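Local structure of aerobactin synthase IucC (Klebsiella pneumoniae, 6CN7) at residues L260-N265 with D273-L278; Y477-L482 with A531-F536; P538-V543 with E567-P572. The protein is an aerobactin synthetase that probably uses ATP to attach a second N-acetyl-N-hydroxylysine to citryl-N-acetyl-N-hydroxylysine, completing the siderophore aerobactin. The protein carries 5 engineered substitutions. All blocks are in the same frame, centred on the assembly; numbering follows the deposited sequence.

Interaction 1. Residues L260-N265 with D273-L278; sequences LRTLTN and DIKLPL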
loop_
_atom_site.group_PDB
_atom_site.type_symbol
_atom_site.label_atom_id
_atom_site.label_comp_id
_atom_site.label_asym_id
_atom_site.label_seq_id
_atom_site.Cartn_x
_atom_site.Cartn_y
_atom_site.Cartn_z
ATOM N N LEU A 260 -5.205 13.776 11.879
ATOM C CA LEU A 260 -4.836 12.984 10.711
ATOM C C LEU A 260 -6.036 12.640 9.830
ATOM O O LEU A 260 -5.936 12.692 8.600
ATOM C CB LEU A 260 -4.112 11.706 11.149
ATOM C CG LEU A 260 -3.424 10.895 10.050
ATOM C CD1 LEU A 260 -2.383 11.724 9.311
ATOM C CD2 LEU A 260 -2.782 9.656 10.649
ATOM N N ARG A 261 -7.170 12.279 10.437
ATOM C CA ARG A 261 -8.371 11.982 9.664
ATOM C C ARG A 261 -9.143 13.233 9.274
ATOM O O ARG A 261 -9.891 13.200 8.290
ATOM C CB ARG A 261 -9.294 11.052 10.450
ATOM C CG ARG A 261 -8.822 9.605 10.542
ATOM C CD ARG A 261 -9.830 8.764 11.304
ATOM N NE ARG A 261 -11.143 8.788 10.664
ATOM C CZ ARG A 261 -12.277 8.421 11.253
ATOM N NH1 ARG A 261 -12.276 7.999 12.512
ATOM N NH2 ARG A 261 -13.420 8.479 10.582
ATOM N N THR A 262 -8.987 14.325 10.014
ATOM C CA THR A 262 -9.676 15.576 9.722
ATOM C C THR A 262 -8.739 16.491 8.944
ATOM O O THR A 262 -7.605 16.732 9.370
ATOM C CB THR A 262 -10.146 16.257 11.009
ATOM O OG1 THR A 262 -10.949 15.344 11.766
ATOM C CG2 THR A 262 -10.968 17.499 10.690
ATOM N N LEU A 263 -9.218 17.001 7.811
ATOM C CA LEU A 263 -8.396 17.769 6.890
ATOM C C LEU A 263 -8.906 19.201 6.781
ATOM O O LEU A 263 -10.110 19.460 6.862
ATOM C CB LEU A 263 -8.389 17.130 5.497
ATOM C CG LEU A 263 -8.198 15.614 5.432
ATOM C CD1 LEU A 263 -8.340 15.141 3.996
ATOM C CD2 LEU A 263 -6.851 15.207 6.004
ATOM N N THR A 264 -7.969 20.127 6.591
ATOM C CA THR A 264 -8.275 21.529 6.351
ATOM C C THR A 264 -8.054 21.848 4.879
ATOM O O THR A 264 -7.093 21.368 4.267
ATOM C CB THR A 264 -7.404 22.439 7.221
ATOM O OG1 THR A 264 -7.644 22.153 8.604
ATOM C CG2 THR A 264 -7.713 23.909 6.954
ATOM N N ASN A 265 -8.948 22.654 4.310
ATOM C CA ASN A 265 -8.833 23.047 2.912
ATOM C C ASN A 265 -7.766 24.128 2.782
ATOM O O ASN A 265 -7.900 25.213 3.361
ATOM C CB ASN A 265 -10.176 23.547 2.385
ATOM C CG ASN A 265 -10.193 23.694 0.875
ATOM O OD1 ASN A 265 -9.203 24.100 0.267
ATOM N ND2 ASN A 265 -11.318 23.355 0.262
ATOM N N ASP A 273 -14.267 21.864 7.482
ATOM C CA ASP A 273 -13.261 20.817 7.404
ATOM C C ASP A 273 -13.934 19.500 7.038
ATOM O O ASP A 273 -15.150 19.340 7.159
ATOM C CB ASP A 273 -12.510 20.671 8.727
ATOM C CG ASP A 273 -11.705 21.905 9.083
ATOM O OD1 ASP A 273 -11.348 22.669 8.162
ATOM O OD2 ASP A 273 -11.421 22.109 10.284
ATOM N N ILE A 274 -13.127 18.550 6.582
ATOM C CA ILE A 274 -13.615 17.238 6.187
ATOM C C ILE A 274 -12.887 16.186 7.007
ATOM O O ILE A 274 -11.687 16.311 7.272
ATOM C CB ILE A 274 -13.429 16.982 4.677
ATOM C CG1 ILE A 274 -14.206 15.732 4.260
ATOM C CG2 ILE A 274 -11.944 16.843 4.327
ATOM C CD1 ILE A 274 -14.312 15.540 2.761
ATOM N N LYS A 275 -13.620 15.154 7.413
ATOM C CA LYS A 275 -13.066 14.036 8.168
ATOM C C LYS A 275 -13.371 12.754 7.411
ATOM O O LYS A 275 -14.536 12.469 7.114
ATOM C CB LYS A 275 -13.639 13.984 9.584
ATOM C CG LYS A 275 -13.086 12.847 10.424
ATOM C CD LYS A 275 -13.651 12.861 11.833
ATOM C CE LYS A 275 -13.073 11.728 12.663
ATOM N NZ LYS A 275 -13.580 11.740 14.061
ATOM N N LEU A 276 -12.329 11.986 7.108
ATOM C CA LEU A 276 -12.459 10.817 6.256
ATOM C C LEU A 276 -11.940 9.577 6.975
ATOM O O LEU A 276 -11.104 9.687 7.876
ATOM C CB LEU A 276 -11.687 11.015 4.946
ATOM C CG LEU A 276 -12.209 12.171 4.086
ATOM C CD1 LEU A 276 -11.204 12.581 3.017
ATOM C CD2 LEU A 276 -13.538 11.797 3.447
ATOM N N PRO A 277 -12.415 8.385 6.610
ATOM C CA PRO A 277 -11.917 7.171 7.271
ATOM C C PRO A 277 -10.480 6.850 6.884
ATOM O O PRO A 277 -10.080 6.983 5.724
ATOM C CB PRO A 277 -12.876 6.078 6.784
ATOM C CG PRO A 277 -14.057 6.796 6.229
ATOM C CD PRO A 277 -13.546 8.094 5.712
ATOM N N LEU A 278 -9.705 6.423 7.880
ATOM C CA LEU A 278 -8.368 5.868 7.672
ATOM C C LEU A 278 -8.319 4.554 8.445
ATOM O O LEU A 278 -8.211 4.554 9.675
ATOM C CB LEU A 278 -7.277 6.832 8.136
ATOM C CG LEU A 278 -7.040 8.094 7.297
ATOM C CD1 LEU A 278 -6.009 8.994 7.968
ATOM C CD2 LEU A 278 -6.592 7.740 5.888
#

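Interaction 2. Residues Y477-L482 with A531-F536; sequences YLIHDL and ALFSLF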
loop_
_atom_site.group_PDB
_atom_site.type_symbol
_atom_site.label_atom_id
_atom_site.label_comp_id
_atom_site.label_asym_id
_atom_site.label_seq_id
_atom_site.Cartn_x
_atom_site.Cartn_y
_atom_site.Cartn_z
ATOM N N TYR A 477 -15.525 7.706 37.578
ATOM C CA TYR A 477 -15.073 7.445 36.214
ATOM C C TYR A 477 -14.867 8.745 35.444
ATOM O O TYR A 477 -13.926 8.864 34.650
ATOM C CB TYR A 477 -16.085 6.565 35.474
ATOM C CG TYR A 477 -15.789 5.080 35.465
ATOM C CD1 TYR A 477 -14.656 4.577 34.838
ATOM C CD2 TYR A 477 -16.669 4.176 36.049
ATOM C CE1 TYR A 477 -14.395 3.215 34.817
ATOM C CE2 TYR A 477 -16.420 2.817 36.027
ATOM C CZ TYR A 477 -15.280 2.341 35.413
ATOM O OH TYR A 477 -15.031 0.988 35.395
ATOM N N LEU A 478 -15.738 9.733 35.665
ATOM C CA LEU A 478 -15.766 10.912 34.808
ATOM C C LEU A 478 -14.759 11.972 35.228
ATOM O O LEU A 478 -14.327 12.767 34.387
ATOM C CB LEU A 478 -17.174 11.510 34.795
ATOM C CG LEU A 478 -18.265 10.618 34.197
ATOM C CD1 LEU A 478 -19.615 11.303 34.298
ATOM C CD2 LEU A 478 -17.955 10.262 32.748
ATOM N N ILE A 479 -14.378 12.016 36.505
ATOM C CA ILE A 479 -13.362 12.974 36.934
ATOM C C ILE A 479 -12.098 12.819 36.100
ATOM O O ILE A 479 -11.471 13.808 35.705
ATOM C CB ILE A 479 -13.070 12.803 38.438
ATOM C CG1 ILE A 479 -14.250 13.308 39.271
ATOM C CG2 ILE A 479 -11.787 13.539 38.843
ATOM C CD1 ILE A 479 -14.523 14.795 39.124
ATOM N N HIS A 480 -11.707 11.575 35.815
ATOM C CA HIS A 480 -10.446 11.341 35.116
ATOM C C HIS A 480 -10.447 11.992 33.738
ATOM O O HIS A 480 -9.419 12.510 33.287
ATOM C CB HIS A 480 -10.179 9.843 35.010
ATOM C CG HIS A 480 -9.924 9.191 36.332
ATOM N ND1 HIS A 480 -8.714 9.280 36.984
ATOM C CD2 HIS A 480 -10.731 8.457 37.135
ATOM C CE1 HIS A 480 -8.782 8.622 38.126
ATOM N NE2 HIS A 480 -9.996 8.113 38.242
ATOM N N ASP A 481 -11.591 11.972 33.049
ATOM C CA ASP A 481 -11.696 12.678 31.776
ATOM C C ASP A 481 -11.223 14.120 31.906
ATOM O O ASP A 481 -10.786 14.724 30.919
ATOM C CB ASP A 481 -13.143 12.640 31.262
ATOM C CG ASP A 481 -13.318 11.724 30.056
ATOM O OD1 ASP A 481 -12.328 11.095 29.628
ATOM O OD2 ASP A 481 -14.452 11.635 29.531
ATOM N N LEU A 482 -11.298 14.684 33.109
ATOM C CA LEU A 482 -10.837 16.042 33.373
ATOM C C LEU A 482 -9.541 16.094 34.164
ATOM O O LEU A 482 -8.693 16.944 33.884
ATOM C CB LEU A 482 -11.919 16.827 34.126
ATOM C CG LEU A 482 -11.637 18.317 34.344
ATOM C CD1 LEU A 482 -11.385 19.033 33.022
ATOM C CD2 LEU A 482 -12.790 18.971 35.088
ATOM N N ALA A 531 -19.299 18.159 45.512
ATOM C CA ALA A 531 -18.820 17.045 46.324
ATOM C C ALA A 531 -18.777 15.762 45.504
ATOM O O ALA A 531 -17.881 14.928 45.681
ATOM C CB ALA A 531 -19.708 16.866 47.554
ATOM N N LEU A 532 -19.739 15.592 44.598
ATOM C CA LEU A 532 -19.783 14.397 43.763
ATOM C C LEU A 532 -18.669 14.394 42.726
ATOM O O LEU A 532 -18.210 13.320 42.319
ATOM C CB LEU A 532 -21.150 14.301 43.084
ATOM C CG LEU A 532 -21.441 13.048 42.260
ATOM C CD1 LEU A 532 -21.485 11.811 43.142
ATOM C CD2 LEU A 532 -22.750 13.218 41.509
ATOM N N PHE A 533 -18.225 15.573 42.286
ATOM C CA PHE A 533 -17.137 15.678 41.319
ATOM C C PHE A 533 -15.991 16.513 41.878
ATOM O O PHE A 533 -15.635 17.545 41.297
ATOM C CB PHE A 533 -17.628 16.312 40.014
ATOM C CG PHE A 533 -18.678 15.515 39.299
ATOM C CD1 PHE A 533 -18.369 14.300 38.711
ATOM C CD2 PHE A 533 -19.971 15.998 39.189
ATOM C CE1 PHE A 533 -19.335 13.570 38.043
ATOM C CE2 PHE A 533 -20.942 15.276 38.522
ATOM C CZ PHE A 533 -20.625 14.061 37.948
ATOM N N SER A 534 -15.403 16.086 42.991
ATOM C CA SER A 534 -14.424 16.912 43.688
ATOM C C SER A 534 -13.063 16.827 43.013
ATOM O O SER A 534 -12.555 15.732 42.745
ATOM C CB SER A 534 -14.308 16.487 45.149
ATOM O OG SER A 534 -13.212 17.134 45.772
ATOM N N LEU A 535 -12.473 17.990 42.742
ATOM C CA LEU A 535 -11.126 18.085 42.199
ATOM C C LEU A 535 -10.088 18.371 43.274
ATOM O O LEU A 535 -8.926 18.627 42.945
ATOM C CB LEU A 535 -11.067 19.175 41.127
ATOM C CG LEU A 535 -11.973 18.976 39.911
ATOM C CD1 LEU A 535 -12.009 20.245 39.073
ATOM C CD2 LEU A 535 -11.498 17.794 39.079
ATOM N N PHE A 536 -10.475 18.327 44.551
ATOM C CA PHE A 536 -9.585 18.690 45.649
ATOM C C PHE A 536 -9.402 17.556 46.652
ATOM O O PHE A 536 -8.986 17.802 47.788
ATOM C CB PHE A 536 -10.106 19.945 46.350
ATOM C CG PHE A 536 -10.111 21.162 45.472
ATOM C CD1 PHE A 536 -11.206 21.454 44.674
ATOM C CD2 PHE A 536 -9.017 22.009 45.433
ATOM C CE1 PHE A 536 -11.210 22.570 43.862
ATOM C CE2 PHE A 536 -9.016 23.125 44.624
ATOM C CZ PHE A 536 -10.113 23.407 43.837
#

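Interaction 3. Residues P538-V543 with E567-P572; sequences PQIIRV and EDLQNP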
loop_
_atom_site.group_PDB
_atom_site.type_symbol
_atom_site.label_atom_id
_atom_site.label_comp_id
_atom_site.label_asym_id
_atom_site.label_seq_id
_atom_site.Cartn_x
_atom_site.Cartn_y
_atom_site.Cartn_z
ATOM N N PRO A 538 -7.279 14.684 48.333
ATOM C CA PRO A 538 -5.814 14.699 48.488
ATOM C C PRO A 538 -5.078 13.797 47.519
ATOM O O PRO A 538 -3.890 14.032 47.263
ATOM C CB PRO A 538 -5.605 14.248 49.943
ATOM C CG PRO A 538 -6.858 13.561 50.327
ATOM C CD PRO A 538 -7.957 14.213 49.552
ATOM N N GLN A 539 -5.731 12.778 46.969
ATOM C CA GLN A 539 -5.096 11.860 46.038
ATOM C C GLN A 539 -5.855 11.831 44.717
ATOM O O GLN A 539 -7.027 12.210 44.636
ATOM C CB GLN A 539 -5.019 10.439 46.614
ATOM C CG GLN A 539 -4.071 10.285 47.798
ATOM C CD GLN A 539 -4.762 10.432 49.142
ATOM O OE1 GLN A 539 -5.985 10.552 49.217
ATOM N NE2 GLN A 539 -3.977 10.417 50.214
ATOM N N ILE A 540 -5.159 11.379 43.678
ATOM C CA ILE A 540 -5.755 11.094 42.378
ATOM C C ILE A 540 -5.584 9.607 42.109
ATOM O O ILE A 540 -4.502 9.052 42.331
ATOM C CB ILE A 540 -5.113 11.937 41.259
ATOM C CG1 ILE A 540 -5.431 13.421 41.465
ATOM C CG2 ILE A 540 -5.604 11.478 39.883
ATOM C CD1 ILE A 540 -4.655 14.351 40.552
ATOM N N ILE A 541 -6.650 8.964 41.642
ATOM C CA ILE A 541 -6.606 7.541 41.327
ATOM C C ILE A 541 -5.848 7.341 40.022
ATOM O O ILE A 541 -5.971 8.137 39.082
ATOM C CB ILE A 541 -8.031 6.964 41.251
ATOM C CG1 ILE A 541 -8.727 7.108 42.610
ATOM C CG2 ILE A 541 -7.999 5.499 40.813
ATOM C CD1 ILE A 541 -10.201 6.739 42.603
ATOM N N ARG A 542 -5.054 6.278 39.963
ATOM C CA ARG A 542 -4.220 5.998 38.803
ATOM C C ARG A 542 -4.936 5.087 37.811
ATOM O O ARG A 542 -5.892 4.384 38.145
ATOM C CB ARG A 542 -2.910 5.338 39.229
ATOM C CG ARG A 542 -1.766 6.290 39.532
ATOM C CD ARG A 542 -0.517 5.481 39.819
ATOM N NE ARG A 542 0.680 6.290 40.059
ATOM C CZ ARG A 542 1.075 6.728 41.250
ATOM N NH1 ARG A 542 0.373 6.457 42.344
ATOM N NH2 ARG A 542 2.186 7.446 41.354
ATOM N N VAL A 543 -4.444 5.109 36.576
ATOM C CA VAL A 543 -4.829 4.136 35.559
ATOM C C VAL A 543 -3.852 2.972 35.636
ATOM O O VAL A 543 -2.634 3.166 35.536
ATOM C CB VAL A 543 -4.825 4.766 34.157
ATOM C CG1 VAL A 543 -5.206 3.733 33.094
ATOM C CG2 VAL A 543 -5.768 5.960 34.107
ATOM N N GLU A 567 -3.337 2.133 43.794
ATOM C CA GLU A 567 -2.196 3.030 43.681
ATOM C C GLU A 567 -2.691 4.421 43.318
ATOM O O GLU A 567 -3.524 4.572 42.418
ATOM C CB GLU A 567 -1.202 2.509 42.631
ATOM C CG GLU A 567 0.153 3.205 42.624
ATOM C CD GLU A 567 0.826 3.215 43.979
ATOM O OE1 GLU A 567 0.605 2.268 44.764
ATOM O OE2 GLU A 567 1.569 4.181 44.264
ATOM N N ASP A 568 -2.182 5.431 44.021
ATOM C CA ASP A 568 -2.643 6.800 43.848
ATOM C C ASP A 568 -1.474 7.754 44.044
ATOM O O ASP A 568 -0.489 7.432 44.712
ATOM C CB ASP A 568 -3.778 7.133 44.826
ATOM C CG ASP A 568 -3.402 6.859 46.271
ATOM O OD1 ASP A 568 -2.263 6.409 46.517
ATOM O OD2 ASP A 568 -4.247 7.093 47.160
ATOM N N LEU A 569 -1.596 8.937 43.446
ATOM C CA LEU A 569 -0.579 9.975 43.530
ATOM C C LEU A 569 -1.203 11.255 44.073
ATOM O O LEU A 569 -2.425 11.373 44.203
ATOM C CB LEU A 569 0.072 10.221 42.162
ATOM C CG LEU A 569 -0.826 10.700 41.019
ATOM C CD1 LEU A 569 -0.916 12.220 40.987
ATOM C CD2 LEU A 569 -0.318 10.166 39.687
ATOM N N GLN A 570 -0.344 12.220 44.390
ATOM C CA GLN A 570 -0.782 13.430 45.074
ATOM C C GLN A 570 -1.415 14.414 44.101
ATOM O O GLN A 570 -0.957 14.578 42.967
ATOM C CB GLN A 570 0.394 14.091 45.791
ATOM C CG GLN A 570 0.799 13.382 47.071
ATOM C CD GLN A 570 1.931 14.080 47.796
ATOM O OE1 GLN A 570 2.582 14.969 47.247
ATOM N NE2 GLN A 570 2.170 13.680 49.038
ATOM N N ASN A 571 -2.474 15.076 44.562
ATOM C CA ASN A 571 -3.217 16.018 43.738
ATOM C C ASN A 571 -2.619 17.411 43.887
ATOM O O ASN A 571 -2.662 17.971 44.990
ATOM C CB ASN A 571 -4.680 16.034 44.145
ATOM C CG ASN A 571 -5.520 16.959 43.286
ATOM O OD1 ASN A 571 -5.024 17.570 42.342
ATOM N ND2 ASN A 571 -6.802 17.055 43.605
ATOM N N PRO A 572 -2.061 18.006 42.829
ATOM C CA PRO A 572 -1.501 19.362 42.971
ATOM C C PRO A 572 -2.503 20.401 43.449
ATOM O O PRO A 572 -2.106 21.355 44.129
ATOM C CB PRO A 572 -0.996 19.675 41.556
ATOM C CG PRO A 572 -0.699 18.345 40.967
ATOM C CD PRO A 572 -1.737 17.414 41.520
#

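Interaction 1. Residues L260-N265 with D273-L278
Arg261 reaches across to Leu276, just past strand 272-275, and its guanidinium is bonded there through NE. The chain bends at chi3 (59°), which turns CD-NE back so that NE reaches the carbonyl of Leu276. Arg261 NE lies 2.9 Å from Leu276 O in a nearly straight bond (175°); the oxygen sits in the guanidinium plane, while the donor stands above the carbonyl plane. Leu276 N returns a bond to Arg261 O, so main chain and side chain of the arginine both hold the same leucine. Over the centre of one guanidinium face comes Lys275, whose extended chain brings CE to 3.7 Å from Arg261 CZ. The two cationic ends are close, Arg261 NH1 being 4.3 Å from Lys275 NZ, an approach that should cost some electrostatic energy. Nearer its root, Lys275 runs past Thr262, with CG 3.6 Å from Thr262 OG1. Thr262 and Lys275 form a non-hydrogen-bonded antiparallel pair and share one face of the sheet. Leu263 and Ile274 are the hydrogen-bonded pair on the other face: their side chains lie side by side and point the same way, Leu263 CB touching Ile274 CG2 at 3.8 Å, while Leu276 crosses Leu263 at about a right angle. The two strands make a beta hairpin inside a larger antiparallel sheet. Strand 252-256 flanks the first, strand 350-355 the second, and Phe166 and Leu168 of strand 165-174 pack against the Leu263 face.

Interaction 2. Residues Y477-L482 with A531-F536
The ring of Phe533 meets Ile479 at its edge: the methyl CD1 of Ile479 lies near the ring plane, 3.9 Å from Phe533 CD1. Leu478 approaches the same ring obliquely, its CD1 4.4 Å from Phe533 CE1. Leu414 and Cys415 of helix 395-417, together with Val452 and Phe456, also pack on the phenylalanine. The tip of Ile479 does most of the touching from the helix side. With chi2 at -64°, Ile479 CD1 is carried to the root of the phenylalanine, 3.5 Å from Phe533 CA. Ile479 CD1 also comes to 4.3 Å from Leu535 CD2, and one turn on, Leu482 meets the other methyl of Leu535 through its CD2. Phe533 is the first residue to leave helical geometry after helix 527-532, and its carbonyl is hydrogen-bonded to Tyr411 OH. Just beyond, Ser534 OG accepts from Phe536 N (3.2 Å), an ST turn in the chain just after helix 527-532. What the two segments share is buried aliphatic and aromatic carbon, consistent with a contact held by apolar burial, with no hydrogen bond between them to fix its direction.

Interaction 3. Residues P538-V543 with E567-P572
A first torsion of -66° sets CG1 of Ile540 against Asn571, 3.8 Å from Asn571 CB, and chi2 near 170° carries CD1 on toward the amide oxygen. The two side chains cross at about a right angle, with Ile540 CD1 3.7 Å from Asn571 OD1. That amide has its polar partners elsewhere: ND2 donates to the carbonyls of Leu535 and Lys537, and OD1 accepts from Leu573 N as the N-cap of helix 572-575. Arg542 runs out extended from CG to NE alongside Glu567, and Leu569 CB lies over one guanidinium face, offset toward the rim, 3.6 Å from Arg542 NH2. A salt bridge links Arg542 NH1 to Glu567 OE2, but the oxygen is well out of the guanidinium plane, so it rests on charge alone, and the place of NH1 is less sure. Ile540 and Leu569 form the hydrogen-bonded antiparallel pair, Ile540 N being 2.8 Å from Leu569 O. Asp568, which shares the other face with Ile541, brings OD2 to 3.3 Å from Gln539 CG. Asn571 N adds a further bond to Pro538 O. These strands make up a two-stranded antiparallel sheet. Gln483 of helix 475-499 packs on Ile540 and Asn571, Trp57 on Ile540 and Pro572, and Trp574 of the helix that follows rests on Pro538.

The three contacts follow one another along the chain, each closing before the next opens. Interaction 1 belongs to the large antiparallel beta-sheet in the IucA/IucC family region. It lies across the chain's centre from the other two, with centres about 32 Å from interaction 2 and 36 Å from interaction 3, and touches neither. Interactions 2 and 3 are neighbours, their centres about 12 Å apart. Helix 475-499 serves both, and helix 527-532 leads on through residues 533-538 into strand 539-541. The amide of Asn571 bridges the two, tying the two-stranded beta-sheet to the loop that follows helix 527-532.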